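Side-chain contacts in MGS-MChE2 (Uncultured bacterium, PDB 5JD6), which probably hydrolyses carboxylic esters, as an esterase of the alpha/beta hydrolase fold: residues H4-G9 with Y13-E18; G30-F35 with V49-L54; P43-K48 with L244-F249; T68-L73 with G94-L99; A100-P105 with A185-K190. All blocks are in the same frame, centred on the assembly; numbering follows the deposited sequence.

Overall arrangement
The contacts spread over a single alpha/beta hydrolase domain. Interaction 1 comes first along the chain and, with interaction 2, lies at the sheet edge begun by hairpin 4-8/11-16, their centres about 11 Å apart. Strand 47-52, the neighbour of strand 11-16, links them to interaction 3, where the C-terminal helix packs on the sheet; the segments of interactions 2 and 3 alternate in sequence. Interactions 4 and 5 share helix 92-103, with centres also about 11 Å apart, and are nested along the chain inside the loop closed by interaction 3, whose centre is about 22 Å from that of interaction 4. Contacts distant in sequence thus tie sheet edge and helices into one domain.

Interaction 1. Residues H4-G9 with Y13-E18; sequences HLKQEG and YLEKGE
The N-terminal beta hairpin, strands 4-8 and 11-16, forms one edge of the sheet, and Lys6 and Tyr13 are one of its antiparallel hydrogen-bonded pairs: Lys6 N donates to Tyr13 O at 2.8 Å, and Tyr13 N returns a bond to Lys6 O at 2.9 Å. A third bond, Glu15 N to His4 O, is weak at 3.4 Å. The side chains of this pair also meet. With chi1 64°, Tyr13 holds CG between its backbone N and carbonyl carbon, which lays the ring against Lys6; CB of Lys6 sits over one face in a CH-pi contact, 3.8 Å from the centroid. Phe76 meets the same ring edge-to-face. On the other face of the sheet, Leu14 CD2 packs against Leu5 CB at 3.7 Å. Lys6 NZ forms a long salt bridge of 4.0 Å with Glu15 OE1. At the phenol, Lys80 NZ is hydrogen-bonded to Tyr13 OH, and Glu8 OE1 lies at the ring's edge, in its plane, 2.9 Å from that hydroxyl.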
# COMPACT_ATOMS: atom_id res chain seq x y z
N HIS A 4 -3.88 10.59 -16.23
CA HIS A 4 -5.14 11.28 -15.99
C HIS A 4 -6.05 10.51 -15.03
O HIS A 4 -5.94 9.29 -14.88
CB HIS A 4 -5.87 11.56 -17.31
CG HIS A 4 -6.20 10.33 -18.10
ND1 HIS A 4 -5.26 9.62 -18.80
CD2 HIS A 4 -7.38 9.70 -18.32
CE1 HIS A 4 -5.84 8.60 -19.41
NE2 HIS A 4 -7.13 8.63 -19.13
N LEU A 5 -6.93 11.25 -14.37
CA LEU A 5 -7.83 10.70 -13.36
C LEU A 5 -9.04 10.04 -14.01
O LEU A 5 -9.67 10.61 -14.91
CB LEU A 5 -8.28 11.81 -12.40
CG LEU A 5 -9.36 11.50 -11.37
CD1 LEU A 5 -8.80 10.65 -10.24
CD2 LEU A 5 -9.95 12.80 -10.83
N LYS A 6 -9.37 8.85 -13.54
CA LYS A 6 -10.49 8.10 -14.09
C LYS A 6 -11.58 7.92 -13.04
O LYS A 6 -11.31 7.67 -11.87
CB LYS A 6 -10.03 6.73 -14.59
CG LYS A 6 -8.95 6.76 -15.65
CD LYS A 6 -9.50 6.36 -17.01
CE LYS A 6 -8.39 5.94 -17.95
NZ LYS A 6 -8.91 5.50 -19.28
N GLN A 7 -12.83 8.06 -13.48
CA GLN A 7 -13.96 7.74 -12.63
C GLN A 7 -14.94 6.86 -13.40
O GLN A 7 -15.73 7.35 -14.21
CB GLN A 7 -14.66 9.00 -12.12
CG GLN A 7 -15.70 8.71 -11.05
CD GLN A 7 -16.32 9.96 -10.49
OE1 GLN A 7 -17.25 10.52 -11.07
NE2 GLN A 7 -15.81 10.42 -9.35
N GLU A 8 -14.86 5.57 -13.15
CA GLU A 8 -15.73 4.60 -13.80
C GLU A 8 -16.54 3.88 -12.74
O GLU A 8 -15.98 3.15 -11.92
CB GLU A 8 -14.91 3.63 -14.64
CG GLU A 8 -14.04 4.33 -15.68
CD GLU A 8 -12.98 3.42 -16.27
OE1 GLU A 8 -12.79 2.30 -15.75
OE2 GLU A 8 -12.33 3.83 -17.25
N GLY A 9 -17.85 4.09 -12.74
CA GLY A 9 -18.71 3.54 -11.71
C GLY A 9 -18.40 4.17 -10.37
O GLY A 9 -18.32 5.39 -10.25
N TYR A 13 -9.79 6.51 -9.66
CA TYR A 13 -8.38 6.11 -9.63
C TYR A 13 -7.52 6.84 -10.66
O TYR A 13 -8.01 7.29 -11.69
CB TYR A 13 -8.27 4.60 -9.85
CG TYR A 13 -8.76 4.12 -11.20
CD1 TYR A 13 -10.12 3.97 -11.46
CD2 TYR A 13 -7.86 3.81 -12.21
CE1 TYR A 13 -10.56 3.53 -12.69
CE2 TYR A 13 -8.30 3.37 -13.45
CZ TYR A 13 -9.65 3.23 -13.68
OH TYR A 13 -10.10 2.80 -14.91
N LEU A 14 -6.23 6.96 -10.35
CA LEU A 14 -5.26 7.46 -11.31
C LEU A 14 -4.72 6.32 -12.15
O LEU A 14 -4.52 5.21 -11.66
CB LEU A 14 -4.10 8.18 -10.62
CG LEU A 14 -4.35 9.55 -10.00
CD1 LEU A 14 -3.02 10.19 -9.61
CD2 LEU A 14 -5.12 10.45 -10.95
N GLU A 15 -4.49 6.59 -13.43
CA GLU A 15 -3.99 5.57 -14.34
C GLU A 15 -2.92 6.15 -15.26
O GLU A 15 -3.11 7.20 -15.87
CB GLU A 15 -5.14 4.98 -15.16
CG GLU A 15 -4.78 3.76 -15.99
CD GLU A 15 -5.99 3.13 -16.65
OE1 GLU A 15 -7.13 3.52 -16.31
OE2 GLU A 15 -5.82 2.25 -17.51
N LYS A 16 -1.79 5.46 -15.34
CA LYS A 16 -0.70 5.86 -16.22
C LYS A 16 0.16 4.66 -16.54
O LYS A 16 0.51 3.88 -15.65
CB LYS A 16 0.14 6.97 -15.58
CG LYS A 16 1.14 7.62 -16.53
CD LYS A 16 2.06 8.57 -15.78
CE LYS A 16 2.81 9.50 -16.72
NZ LYS A 16 3.76 8.77 -17.60
N GLY A 17 0.51 4.50 -17.82
CA GLY A 17 1.30 3.36 -18.25
C GLY A 17 0.46 2.35 -18.98
O GLY A 17 -0.76 2.50 -19.08
N GLU A 18 1.10 1.30 -19.49
CA GLU A 18 0.41 0.35 -20.36
C GLU A 18 0.70 -1.12 -20.01
O GLU A 18 -0.18 -1.97 -20.13
CB GLU A 18 0.78 0.61 -21.82
CG GLU A 18 0.81 2.08 -22.19
CD GLU A 18 1.38 2.34 -23.57
OE1 GLU A 18 2.19 1.51 -24.04
OE2 GLU A 18 1.03 3.37 -24.17

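Interaction 2. Residues G30-F35 with V49-L54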
# COMPACT_ATOMS: atom_id res chain seq x y z
N GLY A 30 -2.42 9.85 3.19
CA GLY A 30 -2.13 9.92 1.78
C GLY A 30 -2.94 10.83 0.88
O GLY A 30 -4.15 10.64 0.70
N GLY A 31 -2.27 11.83 0.33
CA GLY A 31 -2.71 12.45 -0.90
C GLY A 31 -2.04 11.61 -1.96
O GLY A 31 -1.29 10.69 -1.63
N LEU A 32 -2.30 11.88 -3.23
CA LEU A 32 -1.68 11.08 -4.28
C LEU A 32 -0.35 11.69 -4.71
O LEU A 32 0.33 11.17 -5.60
CB LEU A 32 -2.61 10.92 -5.48
CG LEU A 32 -3.89 10.15 -5.15
CD1 LEU A 32 -4.54 9.64 -6.41
CD2 LEU A 32 -3.59 9.00 -4.18
N SER A 33 0.03 12.77 -4.04
CA SER A 33 1.32 13.40 -4.27
C SER A 33 2.42 12.57 -3.62
O SER A 33 3.61 12.83 -3.82
CB SER A 33 1.33 14.83 -3.72
OG SER A 33 2.64 15.36 -3.71
N ASN A 34 2.02 11.58 -2.83
CA ASN A 34 2.96 10.65 -2.20
C ASN A 34 3.74 9.87 -3.24
O ASN A 34 4.90 9.51 -3.03
CB ASN A 34 2.23 9.67 -1.28
CG ASN A 34 1.39 10.36 -0.23
OD1 ASN A 34 1.22 11.58 -0.25
ND2 ASN A 34 0.84 9.57 0.68
N PHE A 35 3.09 9.60 -4.37
CA PHE A 35 3.60 8.62 -5.32
C PHE A 35 4.00 9.19 -6.67
O PHE A 35 4.19 8.43 -7.62
CB PHE A 35 2.55 7.53 -5.53
CG PHE A 35 2.27 6.71 -4.30
CD1 PHE A 35 1.30 7.10 -3.40
CD2 PHE A 35 3.00 5.56 -4.05
CE1 PHE A 35 1.05 6.35 -2.26
CE2 PHE A 35 2.76 4.81 -2.92
CZ PHE A 35 1.78 5.21 -2.02
N VAL A 49 0.63 1.86 -13.83
CA VAL A 49 0.45 2.31 -12.46
C VAL A 49 -1.00 2.73 -12.20
O VAL A 49 -1.53 3.61 -12.87
CB VAL A 49 1.39 3.48 -12.12
CG1 VAL A 49 1.20 3.90 -10.67
CG2 VAL A 49 2.84 3.08 -12.38
N LEU A 50 -1.62 2.08 -11.22
CA LEU A 50 -3.01 2.37 -10.87
C LEU A 50 -3.11 2.74 -9.40
O LEU A 50 -2.68 1.98 -8.53
CB LEU A 50 -3.90 1.17 -11.18
CG LEU A 50 -3.96 0.71 -12.63
CD1 LEU A 50 -3.86 -0.81 -12.73
CD2 LEU A 50 -5.23 1.19 -13.30
N ILE A 51 -3.69 3.90 -9.11
CA ILE A 51 -3.86 4.33 -7.73
C ILE A 51 -5.33 4.56 -7.41
O ILE A 51 -5.85 5.66 -7.61
CB ILE A 51 -3.06 5.61 -7.43
CG1 ILE A 51 -1.65 5.51 -8.01
CG2 ILE A 51 -3.01 5.87 -5.94
CD1 ILE A 51 -0.78 6.70 -7.69
N PRO A 52 -6.01 3.52 -6.91
CA PRO A 52 -7.43 3.60 -6.56
C PRO A 52 -7.67 4.30 -5.24
O PRO A 52 -6.86 4.17 -4.31
CB PRO A 52 -7.84 2.13 -6.47
CG PRO A 52 -6.60 1.43 -6.04
CD PRO A 52 -5.46 2.16 -6.70
N GLU A 53 -8.75 5.06 -5.15
CA GLU A 53 -9.12 5.70 -3.89
C GLU A 53 -10.06 4.82 -3.10
O GLU A 53 -11.22 4.63 -3.46
CB GLU A 53 -9.75 7.07 -4.14
CG GLU A 53 -8.81 8.00 -4.87
CD GLU A 53 -7.45 8.06 -4.20
OE1 GLU A 53 -7.39 8.34 -2.99
OE2 GLU A 53 -6.45 7.78 -4.89
N LEU A 54 -9.54 4.26 -2.01
CA LEU A 54 -10.31 3.38 -1.15
C LEU A 54 -11.37 4.17 -0.38
O LEU A 54 -11.17 5.34 -0.06
CB LEU A 54 -9.38 2.64 -0.18
CG LEU A 54 -8.27 1.82 -0.85
CD1 LEU A 54 -7.48 1.04 0.20
CD2 LEU A 54 -8.84 0.89 -1.91
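Of the two flat groups, the carboxylate of Glu53 meets Leu32 through one oxygen, OE2, while Phe35 meets Ile51 through CB, with no ring atom among the close contacts. Both Leu32 methyls reach OE2 from the same side of the carboxylate plane: CD1 stands well above the plane, 3.1 Å from Glu53 OE2, and CD2 lies much nearer to the plane, 3.2 Å from Glu53 OE2. A bent chain, with chi2 -51°, helps to curl the Glu53 carboxylate back toward the leucine. Next to this pair, Leu32 and Ile51 point oppositely and overlap side by side, and Leu32 CD2 comes to 3.6 Å from Ile51 CG2. The other arm of the isoleucine reaches the far end of the loop, where Ile51 CD1 rests 4.1 Å from Phe35 CB, just before helix 36-41. The contact packs the loop that follows strand 20-25 against strand 47-52; in alpha/beta hydrolases the loop at this position commonly contributes to the oxyanion hole. His26 touches both Leu32 and Phe35. No hydrogen bond joins the two segments, so their cohesion is apolar: the leucine methyls offer the carboxylate neither a hydrogen bond nor a countercharge, and the polar partner identified for it is His26, through a weak bond to Glu53 OE1.

Interaction 3. Residues P43-K48 with L244-F249; sequences PEKGYK and LLHEWF
In this alpha/beta hydrolase fold the C-terminal helix, 238-252, covers the start of strand 47-52, and Tyr47 with Phe249 forms the aromatic part of the joint. Their rings meet obliquely, with centroids 5.2 Å apart and planes inclined at 35°; Phe249 CE2 lies above one face of the tyrosine, toward its rim, and Phe249 CD2 is 3.7 Å from Tyr47 CZ. Ile22 of the central sheet touches both side chains. The aliphatic part is formed by Lys45, whose chain crosses the imidazole of His246 at about a right angle. With CG of the histidine anti to N (chi1 -165°), the ring is carried across to the turn, and its CE1 comes to 3.5 Å from Lys45 CD. Tyr41 completes this group, hydrogen-bonded through its hydroxyl to His246 ND1 and in cation-pi contact with Lys45. Polar bonding between the segments themselves is absent: the tyrosine hydroxyl is hydrogen-bonded to the carbonyl O of Phe254, and Tyr47 OH is also pressed against Phe249 CB at 3.4 Å.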
# COMPACT_ATOMS: atom_id res chain seq x y z
N PRO A 43 5.78 3.88 -15.38
CA PRO A 43 5.03 3.73 -16.64
C PRO A 43 5.90 3.86 -17.89
O PRO A 43 5.53 3.36 -18.95
CB PRO A 43 4.01 4.87 -16.58
CG PRO A 43 4.56 5.83 -15.62
CD PRO A 43 5.25 5.00 -14.59
N GLU A 44 7.05 4.51 -17.76
CA GLU A 44 7.98 4.64 -18.87
C GLU A 44 8.97 3.48 -18.89
O GLU A 44 9.86 3.42 -19.73
CB GLU A 44 8.73 5.98 -18.79
CG GLU A 44 7.82 7.19 -18.67
CD GLU A 44 6.99 7.45 -19.91
OE1 GLU A 44 7.34 6.91 -20.99
OE2 GLU A 44 5.99 8.19 -19.82
N LYS A 45 8.79 2.55 -17.96
CA LYS A 45 9.64 1.37 -17.89
C LYS A 45 8.85 0.11 -18.23
O LYS A 45 9.32 -1.01 -18.01
CB LYS A 45 10.26 1.24 -16.50
CG LYS A 45 11.30 2.31 -16.19
CD LYS A 45 12.55 2.11 -17.04
CE LYS A 45 13.59 3.18 -16.77
NZ LYS A 45 13.14 4.52 -17.25
N GLY A 46 7.64 0.29 -18.76
CA GLY A 46 6.81 -0.82 -19.19
C GLY A 46 5.84 -1.31 -18.14
O GLY A 46 5.47 -2.49 -18.13
N TYR A 47 5.42 -0.42 -17.25
CA TYR A 47 4.48 -0.80 -16.19
C TYR A 47 3.22 0.06 -16.21
O TYR A 47 3.23 1.20 -16.66
CB TYR A 47 5.15 -0.70 -14.82
CG TYR A 47 6.26 -1.70 -14.62
CD1 TYR A 47 5.99 -2.98 -14.18
CD2 TYR A 47 7.58 -1.36 -14.89
CE1 TYR A 47 7.01 -3.90 -14.00
CE2 TYR A 47 8.60 -2.27 -14.71
CZ TYR A 47 8.31 -3.54 -14.26
OH TYR A 47 9.33 -4.45 -14.09
N LYS A 48 2.13 -0.51 -15.71
CA LYS A 48 0.87 0.20 -15.59
C LYS A 48 0.61 0.57 -14.14
O LYS A 48 0.41 -0.31 -13.30
CB LYS A 48 -0.28 -0.65 -16.14
CG LYS A 48 -1.54 0.11 -16.49
CD LYS A 48 -2.55 -0.83 -17.12
CE LYS A 48 -3.76 -0.08 -17.66
NZ LYS A 48 -4.79 -1.01 -18.19
N LEU A 244 15.67 0.87 -6.34
CA LEU A 244 15.64 -0.35 -5.54
C LEU A 244 14.52 -1.27 -5.99
O LEU A 244 14.72 -2.47 -6.17
CB LEU A 244 15.47 -0.02 -4.05
CG LEU A 244 16.69 0.52 -3.31
CD1 LEU A 244 16.33 0.86 -1.87
CD2 LEU A 244 17.84 -0.47 -3.36
N LEU A 245 13.33 -0.70 -6.19
CA LEU A 245 12.16 -1.47 -6.61
C LEU A 245 12.33 -2.00 -8.03
O LEU A 245 11.96 -3.15 -8.31
CB LEU A 245 10.90 -0.61 -6.51
CG LEU A 245 9.60 -1.29 -6.94
CD1 LEU A 245 9.41 -2.59 -6.18
CD2 LEU A 245 8.41 -0.36 -6.72
N HIS A 246 12.87 -1.18 -8.91
CA HIS A 246 13.05 -1.57 -10.31
C HIS A 246 14.00 -2.75 -10.43
O HIS A 246 13.75 -3.69 -11.18
CB HIS A 246 13.58 -0.39 -11.13
CG HIS A 246 13.45 -0.59 -12.61
ND1 HIS A 246 14.10 0.21 -13.52
CD2 HIS A 246 12.75 -1.49 -13.33
CE1 HIS A 246 13.80 -0.19 -14.75
NE2 HIS A 246 12.98 -1.22 -14.66
N GLU A 247 15.10 -2.71 -9.67
CA GLU A 247 16.09 -3.77 -9.71
C GLU A 247 15.53 -5.08 -9.15
O GLU A 247 15.90 -6.16 -9.61
CB GLU A 247 17.35 -3.37 -8.94
CG GLU A 247 18.40 -2.68 -9.79
CD GLU A 247 18.86 -3.54 -10.96
OE1 GLU A 247 18.89 -4.78 -10.81
OE2 GLU A 247 19.18 -2.97 -12.02
N TRP A 248 14.65 -4.97 -8.17
CA TRP A 248 14.00 -6.14 -7.60
C TRP A 248 13.09 -6.78 -8.64
O TRP A 248 13.00 -8.00 -8.74
CB TRP A 248 13.22 -5.77 -6.34
CG TRP A 248 12.65 -6.96 -5.62
CD1 TRP A 248 13.32 -7.81 -4.80
CD2 TRP A 248 11.29 -7.41 -5.66
NE1 TRP A 248 12.47 -8.78 -4.33
CE2 TRP A 248 11.22 -8.56 -4.84
CE3 TRP A 248 10.14 -6.97 -6.31
CZ2 TRP A 248 10.03 -9.26 -4.64
CZ3 TRP A 248 8.96 -7.67 -6.11
CH2 TRP A 248 8.91 -8.80 -5.29
N PHE A 249 12.42 -5.94 -9.43
CA PHE A 249 11.57 -6.41 -10.52
C PHE A 249 12.39 -7.15 -11.57
O PHE A 249 11.96 -8.19 -12.09
CB PHE A 249 10.83 -5.24 -11.17
CG PHE A 249 9.66 -4.73 -10.38
CD1 PHE A 249 9.10 -5.50 -9.37
CD2 PHE A 249 9.11 -3.48 -10.64
CE1 PHE A 249 8.02 -5.03 -8.64
CE2 PHE A 249 8.03 -3.01 -9.91
CZ PHE A 249 7.48 -3.79 -8.91

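Interaction 4. Residues T68-L73 with G94-L99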
# COMPACT_ATOMS: atom_id res chain seq x y z
N THR A 68 -12.82 -5.05 4.76
CA THR A 68 -13.67 -4.43 3.75
C THR A 68 -12.85 -3.75 2.66
O THR A 68 -13.14 -3.88 1.47
CB THR A 68 -14.62 -3.40 4.38
OG1 THR A 68 -15.57 -4.07 5.22
CG2 THR A 68 -15.37 -2.62 3.31
N PHE A 69 -11.81 -3.03 3.08
CA PHE A 69 -10.93 -2.34 2.14
C PHE A 69 -10.21 -3.34 1.24
O PHE A 69 -10.02 -3.10 0.05
CB PHE A 69 -9.93 -1.47 2.89
CG PHE A 69 -10.56 -0.46 3.80
CD1 PHE A 69 -11.76 0.15 3.46
CD2 PHE A 69 -9.97 -0.13 5.01
CE1 PHE A 69 -12.34 1.08 4.30
CE2 PHE A 69 -10.55 0.80 5.85
CZ PHE A 69 -11.74 1.40 5.50
N ALA A 70 -9.81 -4.47 1.82
CA ALA A 70 -9.14 -5.53 1.07
C ALA A 70 -10.06 -6.10 0.01
O ALA A 70 -9.65 -6.32 -1.13
CB ALA A 70 -8.67 -6.63 2.01
N ARG A 71 -11.32 -6.35 0.38
CA ARG A 71 -12.31 -6.86 -0.57
C ARG A 71 -12.65 -5.82 -1.62
O ARG A 71 -12.99 -6.16 -2.76
CB ARG A 71 -13.57 -7.32 0.17
CG ARG A 71 -13.42 -8.65 0.89
CD ARG A 71 -14.74 -9.13 1.47
NE ARG A 71 -15.13 -8.36 2.64
CZ ARG A 71 -14.78 -8.66 3.89
NH1 ARG A 71 -14.01 -9.72 4.12
NH2 ARG A 71 -15.18 -7.90 4.90
N TYR A 72 -12.56 -4.55 -1.25
CA TYR A 72 -12.77 -3.46 -2.20
C TYR A 72 -11.66 -3.47 -3.25
O TYR A 72 -11.92 -3.26 -4.43
CB TYR A 72 -12.82 -2.11 -1.48
CG TYR A 72 -13.15 -0.94 -2.38
CD1 TYR A 72 -14.46 -0.50 -2.53
CD2 TYR A 72 -12.15 -0.26 -3.08
CE1 TYR A 72 -14.77 0.57 -3.35
CE2 TYR A 72 -12.46 0.81 -3.90
CZ TYR A 72 -13.77 1.22 -4.03
OH TYR A 72 -14.07 2.29 -4.84
N LEU A 73 -10.44 -3.71 -2.79
CA LEU A 73 -9.29 -3.81 -3.69
C LEU A 73 -9.48 -4.97 -4.65
O LEU A 73 -9.22 -4.85 -5.85
CB LEU A 73 -8.00 -3.99 -2.89
CG LEU A 73 -6.78 -4.41 -3.72
CD1 LEU A 73 -6.40 -3.32 -4.70
CD2 LEU A 73 -5.61 -4.77 -2.82
N GLY A 94 -0.35 -0.56 3.07
CA GLY A 94 0.44 -1.78 3.11
C GLY A 94 -0.28 -2.89 3.85
O GLY A 94 -0.20 -4.06 3.47
N HIS A 95 -1.00 -2.51 4.90
CA HIS A 95 -1.78 -3.47 5.68
C HIS A 95 -2.93 -4.02 4.84
O HIS A 95 -3.21 -5.22 4.87
CB HIS A 95 -2.31 -2.81 6.95
CG HIS A 95 -2.82 -3.79 7.97
ND1 HIS A 95 -3.29 -3.39 9.21
CD2 HIS A 95 -2.93 -5.14 7.94
CE1 HIS A 95 -3.67 -4.46 9.89
NE2 HIS A 95 -3.46 -5.53 9.15
N ILE A 96 -3.59 -3.14 4.08
CA ILE A 96 -4.65 -3.56 3.17
C ILE A 96 -4.10 -4.52 2.13
O ILE A 96 -4.71 -5.54 1.82
CB ILE A 96 -5.29 -2.36 2.44
CG1 ILE A 96 -5.68 -1.26 3.44
CG2 ILE A 96 -6.49 -2.81 1.63
CD1 ILE A 96 -6.69 -1.70 4.47
N ALA A 97 -2.93 -4.18 1.59
CA ALA A 97 -2.27 -5.00 0.58
C ALA A 97 -1.91 -6.37 1.14
O ALA A 97 -2.13 -7.39 0.49
CB ALA A 97 -1.02 -4.29 0.06
N LEU A 98 -1.35 -6.38 2.35
CA LEU A 98 -1.01 -7.63 3.03
C LEU A 98 -2.22 -8.53 3.20
O LEU A 98 -2.17 -9.71 2.86
CB LEU A 98 -0.38 -7.33 4.40
CG LEU A 98 1.13 -7.08 4.42
CD1 LEU A 98 1.50 -6.18 5.58
CD2 LEU A 98 1.88 -8.40 4.50
N LEU A 99 -3.30 -7.97 3.73
CA LEU A 99 -4.52 -8.74 3.97
C LEU A 99 -5.09 -9.26 2.66
O LEU A 99 -5.58 -10.39 2.59
CB LEU A 99 -5.56 -7.90 4.70
CG LEU A 99 -6.83 -8.65 5.11
CD1 LEU A 99 -6.49 -9.92 5.87
CD2 LEU A 99 -7.73 -7.76 5.94
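Ile96 is the side chain that helix 92-103 presses against Phe69 and Ala70 of helix 66-80, where the two short helical segments cross at -70° with axes 8.6 Å apart. Its torsions divide the work between the branches. CG2 stands anti to the backbone N and points into the backbone of the other helix, 3.7 Å from Ala70 N. CG1 takes the position anti to the carbonyl carbon (chi1 -50°), and chi2 of -61° then folds CD1 over to Phe69, 3.6 Å from Phe69 CB and near the ring plane at its edge, beside CD2. Small Ala70 lets the helices approach: its CB meets Leu99 CG at 4.1 Å, and the CA atoms of Ala70 and Ile96 are 5.3 Å apart. Cutting Ile96 back to alanine would probably open a gap beside Phe69 CB and free that ring to shift. Around the crossing, Ile96 and Leu73 both rest on Leu25 of strand 20-25, Met103 flanks Ala70, and Ile96 touches the probable nucleophile elbow that leads into helix 92-103.

Interaction 5. Residues A100-P105 with A185-K190; sequences ATKMFP and AKDLPK
Lys102, in the last turn of helix 92-103, faces Asp187 with their CA atoms 7.4 Å apart, the aspartate lying in a stretch, 185-189, that has helical backbone angles but lacks the regular bonds. Lys102 spans the interval with an extended chain: CG is anti to N (chi1 167°), and each later torsion stays near 180°. Its CD and CE pass the carboxylate at a slant, CE being nearest at 3.3 Å from Asp187 OD1. The ion pair is long, with Lys102 NZ 3.7 Å from Asp187 OD1. That same oxygen takes a second long salt bridge from Lys186 NZ, also 3.7 Å from Asp187 OD1, so a single carboxylate oxygen serves two ammonium groups in a small network at the surface. Shortening Lys102 to an alanine would probably leave Asp187 with Lys186 as its sole partner in this network and lose this polar link between helix and loop. Next to Asp187 in the chain, Leu188 sits on Phe214 and Leu217 of helix 208-217, while Thr101 packs on Val108 and Leu111 of strand 108-113.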
# COMPACT_ATOMS: atom_id res chain seq x y z
N ALA A 100 -5.01 -8.45 1.61
CA ALA A 100 -5.49 -8.84 0.29
C ALA A 100 -4.68 -10.01 -0.26
O ALA A 100 -5.24 -10.92 -0.87
CB ALA A 100 -5.44 -7.66 -0.66
N THR A 101 -3.37 -9.97 -0.05
CA THR A 101 -2.49 -11.06 -0.49
C THR A 101 -2.77 -12.33 0.30
O THR A 101 -2.60 -13.44 -0.21
CB THR A 101 -1.01 -10.68 -0.35
OG1 THR A 101 -0.75 -10.26 1.00
CG2 THR A 101 -0.64 -9.55 -1.29
N LYS A 102 -3.19 -12.17 1.55
CA LYS A 102 -3.56 -13.30 2.39
C LYS A 102 -4.89 -13.90 1.94
O LYS A 102 -5.03 -15.12 1.83
CB LYS A 102 -3.66 -12.87 3.85
CG LYS A 102 -4.34 -13.88 4.75
CD LYS A 102 -4.76 -13.25 6.07
CE LYS A 102 -5.82 -14.09 6.77
NZ LYS A 102 -6.58 -13.29 7.77
N MET A 103 -5.87 -13.03 1.68
CA MET A 103 -7.20 -13.47 1.29
C MET A 103 -7.25 -13.94 -0.16
O MET A 103 -7.91 -14.93 -0.48
CB MET A 103 -8.22 -12.35 1.50
CG MET A 103 -8.35 -11.91 2.95
SD MET A 103 -9.47 -10.50 3.16
CE MET A 103 -11.03 -11.23 2.68
N PHE A 104 -6.55 -13.23 -1.04
CA PHE A 104 -6.58 -13.54 -2.47
C PHE A 104 -5.17 -13.59 -3.07
O PHE A 104 -4.79 -12.70 -3.83
CB PHE A 104 -7.43 -12.51 -3.21
CG PHE A 104 -8.62 -12.04 -2.43
CD1 PHE A 104 -9.73 -12.86 -2.27
CD2 PHE A 104 -8.63 -10.78 -1.85
CE1 PHE A 104 -10.83 -12.43 -1.55
CE2 PHE A 104 -9.73 -10.35 -1.13
CZ PHE A 104 -10.83 -11.17 -0.98
N PRO A 105 -4.41 -14.65 -2.74
CA PRO A 105 -3.02 -14.77 -3.20
C PRO A 105 -2.90 -15.01 -4.70
O PRO A 105 -1.90 -14.62 -5.31
CB PRO A 105 -2.50 -15.98 -2.42
CG PRO A 105 -3.72 -16.80 -2.15
CD PRO A 105 -4.83 -15.81 -1.95
N ALA A 185 1.06 -11.00 12.03
CA ALA A 185 2.17 -11.82 12.53
C ALA A 185 1.94 -13.32 12.39
O ALA A 185 2.85 -14.07 12.04
CB ALA A 185 2.45 -11.47 13.98
N LYS A 186 0.71 -13.76 12.65
CA LYS A 186 0.36 -15.17 12.59
C LYS A 186 0.17 -15.67 11.16
O LYS A 186 0.36 -16.85 10.88
CB LYS A 186 -0.90 -15.43 13.41
CG LYS A 186 -1.90 -14.29 13.36
CD LYS A 186 -3.33 -14.79 13.51
CE LYS A 186 -3.73 -15.65 12.32
NZ LYS A 186 -5.18 -15.99 12.34
N ASP A 187 -0.22 -14.77 10.26
CA ASP A 187 -0.54 -15.15 8.89
C ASP A 187 0.68 -15.12 7.97
O ASP A 187 0.73 -15.81 6.96
CB ASP A 187 -1.63 -14.24 8.32
CG ASP A 187 -2.89 -14.23 9.17
OD1 ASP A 187 -3.71 -15.17 9.03
OD2 ASP A 187 -3.06 -13.30 9.98
N LEU A 188 1.66 -14.30 8.34
CA LEU A 188 2.88 -14.12 7.55
C LEU A 188 3.72 -15.38 7.26
O LEU A 188 4.18 -15.53 6.13
CB LEU A 188 3.78 -13.08 8.22
CG LEU A 188 3.26 -11.64 8.28
CD1 LEU A 188 4.29 -10.74 8.93
CD2 LEU A 188 2.89 -11.14 6.90
N PRO A 189 3.95 -16.27 8.26
CA PRO A 189 4.88 -17.40 8.09
C PRO A 189 4.81 -18.16 6.77
O PRO A 189 5.84 -18.71 6.35
CB PRO A 189 4.52 -18.34 9.25
CG PRO A 189 3.33 -17.72 9.94
CD PRO A 189 3.42 -16.27 9.63
N LYS A 190 3.66 -18.21 6.11
CA LYS A 190 3.63 -18.75 4.76
C LYS A 190 2.60 -18.04 3.88
O LYS A 190 1.63 -18.63 3.41
CB LYS A 190 3.39 -20.26 4.78
CG LYS A 190 3.49 -20.95 3.41
CD LYS A 190 3.44 -22.46 3.53
CE LYS A 190 3.40 -23.11 2.16
NZ LYS A 190 2.08 -22.88 1.52